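Local coordinates for dipeptide transport protein DPPA (Bacillus subtilis, PDB 1HI9), which hydrolyses the N-terminal residue from peptides containing D-amino acids, as a zinc-dependent aminopeptidase that assembles into a self-compartmentalizing decamer, at residues Met5-Leu15 and Tyr28-Ala39; Leu91-Gly102 and Ala141-Ala152. All coordinates share one frame; numbering follows the deposited sequence.

Contact 1: Met5-Leu15 and Tyr28-Ala39; sequences MSVDMEGISGL and YERGRLIMTEEA. With ZN (zinc ion), chain G; ZN (zinc ion), chain F.
Met35 reaches from the helix into the end of the first strand and the loop after it, meeting Val7, Met9 and Ile12. Strand 2-7 and helix 28-48 form the first half of a beta-alpha-beta crossover, completed by strand 53-58. The axes of 5-7 and 28-39 approach to 10.6 Å and run nearly antiparallel, at 161°. Packing is tight around Met35. With CG anti to the backbone N (chi1 176°) and the chain extended beyond it, CE arrives 3.4 Å from Asp8 O, beside Val7 CG1. Met9 crosses Met35 at about a right angle, and Met9 CG lies just 3.2 Å from Met35 SD. The lack of a side chain at Gly31 lets Met9 CE come within 3.5 Å of Gly31 C. Met9 SD also makes an oblique Met-aromatic contact with the Tyr28 ring. The Glu38 end is polar. Ser13 N donates to Glu38 OE1 (3.3 Å) on its syn side, 29° out of the carboxylate plane, and Arg190 forms a salt bridge to the same oxygen. A water donates to both Gly11 O and Glu38 OE2. Glu29 and Glu37, on other sides of the helix, are exposed and stay out of this contact. The CB of Asp8 is directed away from the helix, and its carboxylate bridges two zinc ions, OD1 at 2.3 Å from one and OD2 at 2.0 Å from the other.

Contact 2: Leu91-Gly102 and Ala141-Ala152; sequences LDDTFRGALFLG and AGYYDVPVLMVA
Ala98 and Phe100 are each bonded through both N and O to segment 147-152, whose strand 148-152 runs parallel to strand 97-103 in the mixed sheet. Ala98 N donates to Pro147 O (2.9 Å), just before that strand, and Leu149 N to Ala98 O. Phe100 N donates to Met150 O at 166°, and Ala152 N to Phe100 O at 2.7 Å. Ala98 pairs with Val148 but Leu99 with Met150, a beta bulge with Leu149 as the extra residue. On one face of the sheet Val148 CG1 lies over the middle of the Phe100 ring, 4.2 Å from its centroid, a CH-pi contact, and Tyr103 stacks with that ring. On the other face Leu99 and Met150 lie side by side, pointing the same way. Just before the strand, the two branches of Val146 part. CG1 presses on Gly97 CA (3.5 Å), while CG2 lies 3.4 Å from Asp92 O and also touches Leu91 CD2. Farthest out, the Tyr144 ring carries Leu91 O and Asp92 CA over one face, the latter a CH-pi contact, and Tyr143 CD2 over the opposite face. With an alanine in place of Tyr144, a gap is likely to open beside Leu91 O and Asp92 CA, leaving that turn freer to shift. Asp92 OD1 accepts from Thr94 N, an Asx turn, and from Thr94 OG1. All four hydrogen bonds across the contact are main chain to main chain, so the pairing depends on backbone register, and side chains add mainly apolar packing.

Overall arrangement
The chain enters by strand 2-7, and contact 1 closes the short loop that leads into helix 28-48. Strands 53-58 and 76-80 follow before contact 2 begins. Contact 2 closes a longer excursion of 38 residues, which includes strands 121-126 and 129-131 of the antiparallel sheet and most of helix 133-143. The contacts stand in series, neither nesting nor crossing, with centres about 19 Å apart. They meet at the middle of the mixed sheet, where strands 2-7 and 97-103 are neighbours and Leu101 N lies 2.8 Å from Ser6 O. Contact 1 supplies Asp8 and Glu10 to the zinc site, the excursion closed by contact 2 supplies His104 and Glu133, and His60 comes from the chain between them.

Contact 1: Met5-Leu15 and Tyr28-Ala39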
# COMPACT_ATOMS: atom_id res chain seq x y z
N MET A 5 34.39 -23.70 6.80
CA MET A 5 32.98 -23.93 7.10
C MET A 5 32.03 -23.22 6.14
O MET A 5 32.15 -22.03 5.89
CB MET A 5 32.66 -23.47 8.53
CG MET A 5 32.89 -24.53 9.59
SD MET A 5 32.41 -23.97 11.24
CE MET A 5 30.65 -23.83 11.07
N SER A 6 31.09 -23.98 5.60
CA SER A 6 30.08 -23.45 4.71
C SER A 6 28.79 -23.62 5.47
O SER A 6 28.40 -24.75 5.79
CB SER A 6 30.03 -24.23 3.40
OG SER A 6 28.97 -23.77 2.59
N VAL A 7 28.11 -22.52 5.77
CA VAL A 7 26.87 -22.59 6.52
C VAL A 7 25.63 -22.15 5.75
O VAL A 7 25.52 -20.99 5.35
CB VAL A 7 26.94 -21.75 7.82
CG1 VAL A 7 25.76 -22.09 8.72
CG2 VAL A 7 28.26 -22.01 8.54
N ASP A 8 24.71 -23.08 5.55
CA ASP A 8 23.45 -22.81 4.87
C ASP A 8 22.40 -22.67 5.97
O ASP A 8 22.72 -22.81 7.16
CB ASP A 8 23.09 -23.97 3.94
CG ASP A 8 22.31 -23.53 2.72
OD1 ASP A 8 21.90 -22.35 2.66
OD2 ASP A 8 22.09 -24.36 1.82
N MET A 9 21.15 -22.41 5.60
CA MET A 9 20.09 -22.23 6.60
C MET A 9 18.98 -23.27 6.69
O MET A 9 18.55 -23.61 7.79
CB MET A 9 19.40 -20.88 6.40
CG MET A 9 19.75 -19.84 7.44
SD MET A 9 18.70 -18.42 7.31
CE MET A 9 18.06 -18.33 8.94
N GLU A 10 18.50 -23.75 5.55
CA GLU A 10 17.40 -24.71 5.53
C GLU A 10 17.61 -25.93 6.42
O GLU A 10 16.65 -26.47 6.97
CB GLU A 10 17.10 -25.17 4.11
CG GLU A 10 16.51 -24.09 3.22
CD GLU A 10 17.55 -23.15 2.64
OE1 GLU A 10 18.74 -23.32 2.97
OE2 GLU A 10 17.18 -22.25 1.86
N GLY A 11 18.86 -26.35 6.55
CA GLY A 11 19.15 -27.51 7.37
C GLY A 11 19.44 -27.19 8.82
O GLY A 11 19.67 -28.10 9.61
N ILE A 12 19.42 -25.91 9.20
CA ILE A 12 19.68 -25.55 10.58
C ILE A 12 18.63 -26.20 11.46
O ILE A 12 17.48 -26.41 11.04
CB ILE A 12 19.64 -24.03 10.78
CG1 ILE A 12 20.81 -23.39 10.05
CG2 ILE A 12 19.70 -23.69 12.26
CD1 ILE A 12 22.16 -23.89 10.48
N SER A 13 19.02 -26.51 12.69
CA SER A 13 18.10 -27.19 13.59
C SER A 13 16.94 -26.32 14.03
O SER A 13 17.06 -25.11 14.14
CB SER A 13 18.87 -27.70 14.81
OG SER A 13 19.55 -26.64 15.43
N GLY A 14 15.79 -26.96 14.26
CA GLY A 14 14.61 -26.25 14.70
C GLY A 14 13.81 -25.53 13.63
O GLY A 14 12.64 -25.22 13.84
N LEU A 15 14.43 -25.27 12.48
CA LEU A 15 13.73 -24.56 11.40
C LEU A 15 12.88 -25.49 10.51
O LEU A 15 13.41 -26.34 9.81
CB LEU A 15 14.75 -23.79 10.55
CG LEU A 15 15.87 -23.08 11.33
CD1 LEU A 15 16.66 -22.17 10.40
CD2 LEU A 15 15.28 -22.28 12.49
N TYR A 28 12.34 -14.91 10.46
CA TYR A 28 13.72 -14.80 10.00
C TYR A 28 14.73 -14.41 11.09
O TYR A 28 15.78 -15.04 11.23
CB TYR A 28 13.83 -13.81 8.84
CG TYR A 28 15.25 -13.61 8.36
CD1 TYR A 28 15.95 -14.65 7.74
CD2 TYR A 28 15.90 -12.40 8.56
CE1 TYR A 28 17.27 -14.48 7.33
CE2 TYR A 28 17.22 -12.22 8.17
CZ TYR A 28 17.90 -13.26 7.55
OH TYR A 28 19.21 -13.08 7.16
N GLU A 29 14.41 -13.36 11.86
CA GLU A 29 15.32 -12.90 12.91
C GLU A 29 15.64 -13.99 13.93
O GLU A 29 16.78 -14.08 14.40
CB GLU A 29 14.75 -11.65 13.60
CG GLU A 29 14.83 -10.39 12.76
CD GLU A 29 14.53 -9.12 13.55
OE1 GLU A 29 15.21 -8.86 14.57
OE2 GLU A 29 13.60 -8.39 13.15
N ARG A 30 14.66 -14.82 14.27
CA ARG A 30 14.90 -15.91 15.20
C ARG A 30 15.77 -16.94 14.49
O ARG A 30 16.66 -17.53 15.10
CB ARG A 30 13.59 -16.58 15.62
CG ARG A 30 12.71 -15.74 16.52
CD ARG A 30 11.30 -16.33 16.57
NE ARG A 30 11.31 -17.71 17.02
CZ ARG A 30 10.36 -18.60 16.72
NH1 ARG A 30 9.34 -18.25 15.96
NH2 ARG A 30 10.45 -19.84 17.19
N GLY A 31 15.49 -17.14 13.21
CA GLY A 31 16.25 -18.10 12.42
C GLY A 31 17.74 -17.81 12.36
O GLY A 31 18.54 -18.71 12.59
N ARG A 32 18.11 -16.57 12.05
CA ARG A 32 19.53 -16.25 11.95
C ARG A 32 20.22 -16.29 13.30
O ARG A 32 21.44 -16.46 13.38
CB ARG A 32 19.73 -14.90 11.27
CG ARG A 32 19.26 -13.70 12.04
CD ARG A 32 19.46 -12.44 11.22
NE ARG A 32 19.05 -11.25 11.97
CZ ARG A 32 18.97 -10.03 11.46
NH1 ARG A 32 19.27 -9.81 10.18
NH2 ARG A 32 18.58 -9.03 12.24
N LEU A 33 19.44 -16.15 14.37
CA LEU A 33 19.99 -16.20 15.70
C LEU A 33 20.37 -17.65 15.96
O LEU A 33 21.49 -17.96 16.37
CB LEU A 33 18.96 -15.73 16.73
CG LEU A 33 19.51 -15.06 17.99
CD1 LEU A 33 18.37 -14.83 18.96
CD2 LEU A 33 20.59 -15.90 18.64
N ILE A 34 19.43 -18.55 15.71
CA ILE A 34 19.67 -19.98 15.90
C ILE A 34 20.82 -20.44 14.99
O ILE A 34 21.68 -21.22 15.41
CB ILE A 34 18.38 -20.77 15.60
CG1 ILE A 34 17.30 -20.35 16.59
CG2 ILE A 34 18.65 -22.28 15.68
CD1 ILE A 34 15.90 -20.80 16.22
N MET A 35 20.83 -19.95 13.76
CA MET A 35 21.86 -20.29 12.78
C MET A 35 23.25 -19.90 13.27
O MET A 35 24.20 -20.68 13.17
CB MET A 35 21.59 -19.59 11.46
CG MET A 35 22.67 -19.80 10.40
SD MET A 35 22.37 -18.82 8.94
CE MET A 35 23.48 -19.52 7.77
N THR A 36 23.37 -18.68 13.79
CA THR A 36 24.65 -18.21 14.29
C THR A 36 25.10 -19.06 15.47
O THR A 36 26.26 -19.46 15.55
CB THR A 36 24.55 -16.74 14.72
OG1 THR A 36 24.21 -15.94 13.58
CG2 THR A 36 25.88 -16.25 15.28
N GLU A 37 24.18 -19.36 16.37
CA GLU A 37 24.54 -20.17 17.52
C GLU A 37 24.90 -21.59 17.13
O GLU A 37 25.82 -22.17 17.72
CB GLU A 37 23.40 -20.15 18.54
CG GLU A 37 23.22 -18.77 19.13
CD GLU A 37 22.16 -18.71 20.19
OE1 GLU A 37 21.01 -19.13 19.91
OE2 GLU A 37 22.48 -18.23 21.30
N GLU A 38 24.21 -22.14 16.14
CA GLU A 38 24.50 -23.49 15.66
C GLU A 38 25.94 -23.55 15.17
O GLU A 38 26.67 -24.48 15.47
CB GLU A 38 23.55 -23.89 14.53
CG GLU A 38 23.86 -25.25 13.92
CD GLU A 38 22.61 -26.07 13.61
OE1 GLU A 38 21.73 -26.18 14.48
OE2 GLU A 38 22.50 -26.61 12.49
N ALA A 39 26.33 -22.54 14.40
CA ALA A 39 27.69 -22.48 13.88
C ALA A 39 28.71 -22.36 15.02
O ALA A 39 29.79 -22.94 14.94
CB ALA A 39 27.83 -21.29 12.92
ZN ZN G . 19.94 -21.96 1.56
ZN ZN F . 21.02 -24.53 0.12
O HOH W 1 22.74 -28.20 10.59
O HOH W 2 20.40 -22.75 -0.82

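Contact 2: Leu91-Gly102 and Ala141-Ala152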
# COMPACT_ATOMS: atom_id res chain seq x y z
N LEU A 91 37.61 -21.10 -0.03
CA LEU A 91 38.15 -22.44 0.14
C LEU A 91 39.30 -22.70 -0.85
O LEU A 91 39.10 -22.63 -2.06
CB LEU A 91 37.04 -23.47 -0.07
CG LEU A 91 37.17 -24.85 0.59
CD1 LEU A 91 36.01 -25.74 0.17
CD2 LEU A 91 38.48 -25.50 0.22
N ASP A 92 40.49 -22.99 -0.33
CA ASP A 92 41.65 -23.29 -1.18
C ASP A 92 42.35 -24.55 -0.66
O ASP A 92 41.86 -25.20 0.26
CB ASP A 92 42.64 -22.12 -1.20
CG ASP A 92 43.14 -21.74 0.17
OD1 ASP A 92 43.21 -22.64 1.05
OD2 ASP A 92 43.48 -20.55 0.39
N ASP A 93 43.51 -24.88 -1.24
CA ASP A 93 44.24 -26.09 -0.86
C ASP A 93 45.00 -25.99 0.46
O ASP A 93 45.70 -26.92 0.86
CB ASP A 93 45.21 -26.50 -1.98
CG ASP A 93 46.34 -25.50 -2.19
OD1 ASP A 93 47.10 -25.67 -3.17
OD2 ASP A 93 46.48 -24.55 -1.38
N THR A 94 44.87 -24.87 1.15
CA THR A 94 45.57 -24.69 2.42
C THR A 94 44.71 -25.14 3.61
O THR A 94 45.12 -24.99 4.76
CB THR A 94 45.96 -23.22 2.64
OG1 THR A 94 44.80 -22.47 3.01
CG2 THR A 94 46.54 -22.64 1.35
N PHE A 95 43.53 -25.67 3.34
CA PHE A 95 42.65 -26.13 4.40
C PHE A 95 42.76 -27.63 4.63
O PHE A 95 42.88 -28.42 3.68
CB PHE A 95 41.19 -25.74 4.12
CG PHE A 95 40.90 -24.28 4.31
CD1 PHE A 95 41.19 -23.36 3.31
CD2 PHE A 95 40.37 -23.82 5.51
CE1 PHE A 95 40.97 -21.99 3.50
CE2 PHE A 95 40.15 -22.46 5.72
CZ PHE A 95 40.44 -21.54 4.70
N ARG A 96 42.73 -28.02 5.90
CA ARG A 96 42.83 -29.41 6.32
C ARG A 96 41.54 -30.14 5.99
O ARG A 96 41.55 -31.34 5.69
CB ARG A 96 43.13 -29.47 7.83
CG ARG A 96 43.14 -30.87 8.48
CD ARG A 96 44.37 -31.75 8.15
NE ARG A 96 44.13 -32.56 6.98
CZ ARG A 96 43.97 -33.88 6.87
NH1 ARG A 96 43.76 -34.34 5.65
NH2 ARG A 96 44.04 -34.74 7.89
N GLY A 97 40.42 -29.43 6.04
CA GLY A 97 39.15 -30.05 5.76
C GLY A 97 38.01 -29.05 5.70
O GLY A 97 38.18 -27.88 6.06
N ALA A 98 36.86 -29.52 5.26
CA ALA A 98 35.69 -28.68 5.15
C ALA A 98 34.54 -29.24 5.98
O ALA A 98 34.44 -30.45 6.17
CB ALA A 98 35.27 -28.55 3.69
N LEU A 99 33.69 -28.34 6.47
CA LEU A 99 32.54 -28.72 7.28
C LEU A 99 31.30 -28.00 6.74
O LEU A 99 31.25 -26.77 6.73
CB LEU A 99 32.79 -28.32 8.74
CG LEU A 99 31.93 -28.96 9.84
CD1 LEU A 99 32.45 -28.55 11.22
CD2 LEU A 99 30.49 -28.53 9.68
N PHE A 100 30.32 -28.77 6.29
CA PHE A 100 29.08 -28.20 5.75
C PHE A 100 28.03 -28.22 6.86
O PHE A 100 27.71 -29.28 7.39
CB PHE A 100 28.59 -29.02 4.55
CG PHE A 100 29.53 -28.99 3.37
CD1 PHE A 100 29.25 -29.75 2.23
CD2 PHE A 100 30.66 -28.20 3.37
CE1 PHE A 100 30.09 -29.71 1.13
CE2 PHE A 100 31.50 -28.17 2.26
CZ PHE A 100 31.22 -28.92 1.14
N LEU A 101 27.49 -27.05 7.19
CA LEU A 101 26.50 -26.90 8.26
C LEU A 101 25.17 -26.37 7.76
O LEU A 101 25.12 -25.50 6.90
CB LEU A 101 27.03 -25.94 9.33
CG LEU A 101 26.87 -26.28 10.81
CD1 LEU A 101 27.32 -25.07 11.61
CD2 LEU A 101 25.44 -26.64 11.15
N GLY A 102 24.08 -26.88 8.33
CA GLY A 102 22.76 -26.44 7.94
C GLY A 102 22.41 -26.78 6.51
O GLY A 102 21.64 -26.05 5.87
N ALA A 141 35.60 -28.69 -3.37
CA ALA A 141 36.52 -28.94 -2.28
C ALA A 141 37.55 -29.95 -2.79
O ALA A 141 38.75 -29.84 -2.49
CB ALA A 141 35.77 -29.51 -1.08
N GLY A 142 37.08 -30.92 -3.57
CA GLY A 142 37.96 -31.94 -4.12
C GLY A 142 39.02 -31.36 -5.04
O GLY A 142 40.16 -31.82 -5.04
N TYR A 143 38.64 -30.35 -5.81
CA TYR A 143 39.56 -29.70 -6.72
C TYR A 143 40.79 -29.21 -5.97
O TYR A 143 41.88 -29.19 -6.51
CB TYR A 143 38.89 -28.51 -7.40
CG TYR A 143 39.78 -27.78 -8.37
CD1 TYR A 143 39.94 -28.24 -9.68
CD2 TYR A 143 40.51 -26.65 -7.97
CE1 TYR A 143 40.79 -27.60 -10.57
CE2 TYR A 143 41.37 -26.00 -8.85
CZ TYR A 143 41.51 -26.48 -10.16
OH TYR A 143 42.34 -25.83 -11.04
N TYR A 144 40.60 -28.80 -4.72
CA TYR A 144 41.70 -28.31 -3.90
C TYR A 144 42.25 -29.40 -3.00
O TYR A 144 43.05 -29.13 -2.11
CB TYR A 144 41.26 -27.12 -3.05
CG TYR A 144 40.91 -25.88 -3.85
CD1 TYR A 144 39.58 -25.55 -4.14
CD2 TYR A 144 41.91 -25.02 -4.31
CE1 TYR A 144 39.25 -24.41 -4.87
CE2 TYR A 144 41.60 -23.88 -5.04
CZ TYR A 144 40.27 -23.58 -5.31
OH TYR A 144 39.97 -22.45 -6.03
N ASP A 145 41.82 -30.64 -3.24
CA ASP A 145 42.26 -31.78 -2.44
C ASP A 145 41.90 -31.64 -0.98
O ASP A 145 42.62 -32.10 -0.10
CB ASP A 145 43.77 -31.98 -2.57
CG ASP A 145 44.13 -32.77 -3.80
OD1 ASP A 145 43.77 -33.97 -3.84
OD2 ASP A 145 44.75 -32.19 -4.72
N VAL A 146 40.76 -31.00 -0.73
CA VAL A 146 40.30 -30.83 0.63
C VAL A 146 39.11 -31.74 0.83
O VAL A 146 38.17 -31.74 0.04
CB VAL A 146 39.89 -29.38 0.91
CG1 VAL A 146 39.35 -29.27 2.31
CG2 VAL A 146 41.08 -28.46 0.71
N PRO A 147 39.15 -32.56 1.87
CA PRO A 147 38.06 -33.50 2.17
C PRO A 147 36.94 -32.88 3.01
O PRO A 147 37.18 -32.02 3.86
CB PRO A 147 38.78 -34.62 2.91
CG PRO A 147 39.82 -33.85 3.70
CD PRO A 147 40.34 -32.86 2.69
N VAL A 148 35.72 -33.34 2.76
CA VAL A 148 34.56 -32.87 3.49
C VAL A 148 34.47 -33.78 4.71
O VAL A 148 33.96 -34.90 4.62
CB VAL A 148 33.28 -32.98 2.64
CG1 VAL A 148 32.07 -32.58 3.46
CG2 VAL A 148 33.40 -32.10 1.40
N LEU A 149 34.97 -33.30 5.83
CA LEU A 149 34.99 -34.09 7.06
C LEU A 149 33.64 -34.32 7.70
O LEU A 149 33.37 -35.40 8.24
CB LEU A 149 35.92 -33.42 8.07
CG LEU A 149 37.34 -33.15 7.56
CD1 LEU A 149 38.19 -32.57 8.69
CD2 LEU A 149 37.96 -34.45 7.05
N MET A 150 32.78 -33.31 7.66
CA MET A 150 31.48 -33.40 8.28
C MET A 150 30.40 -32.64 7.51
O MET A 150 30.68 -31.64 6.85
CB MET A 150 31.57 -32.84 9.70
CG MET A 150 30.34 -33.06 10.57
SD MET A 150 30.54 -32.21 12.14
CE MET A 150 28.96 -31.41 12.30
N VAL A 151 29.17 -33.12 7.63
CA VAL A 151 28.02 -32.50 6.99
C VAL A 151 26.87 -32.58 7.98
O VAL A 151 26.52 -33.67 8.44
CB VAL A 151 27.63 -33.25 5.68
CG1 VAL A 151 26.33 -32.68 5.12
CG2 VAL A 151 28.74 -33.12 4.64
N ALA A 152 26.30 -31.43 8.33
CA ALA A 152 25.18 -31.38 9.27
C ALA A 152 23.95 -30.79 8.60
O ALA A 152 24.05 -29.93 7.72
CB ALA A 152 25.55 -30.55 10.48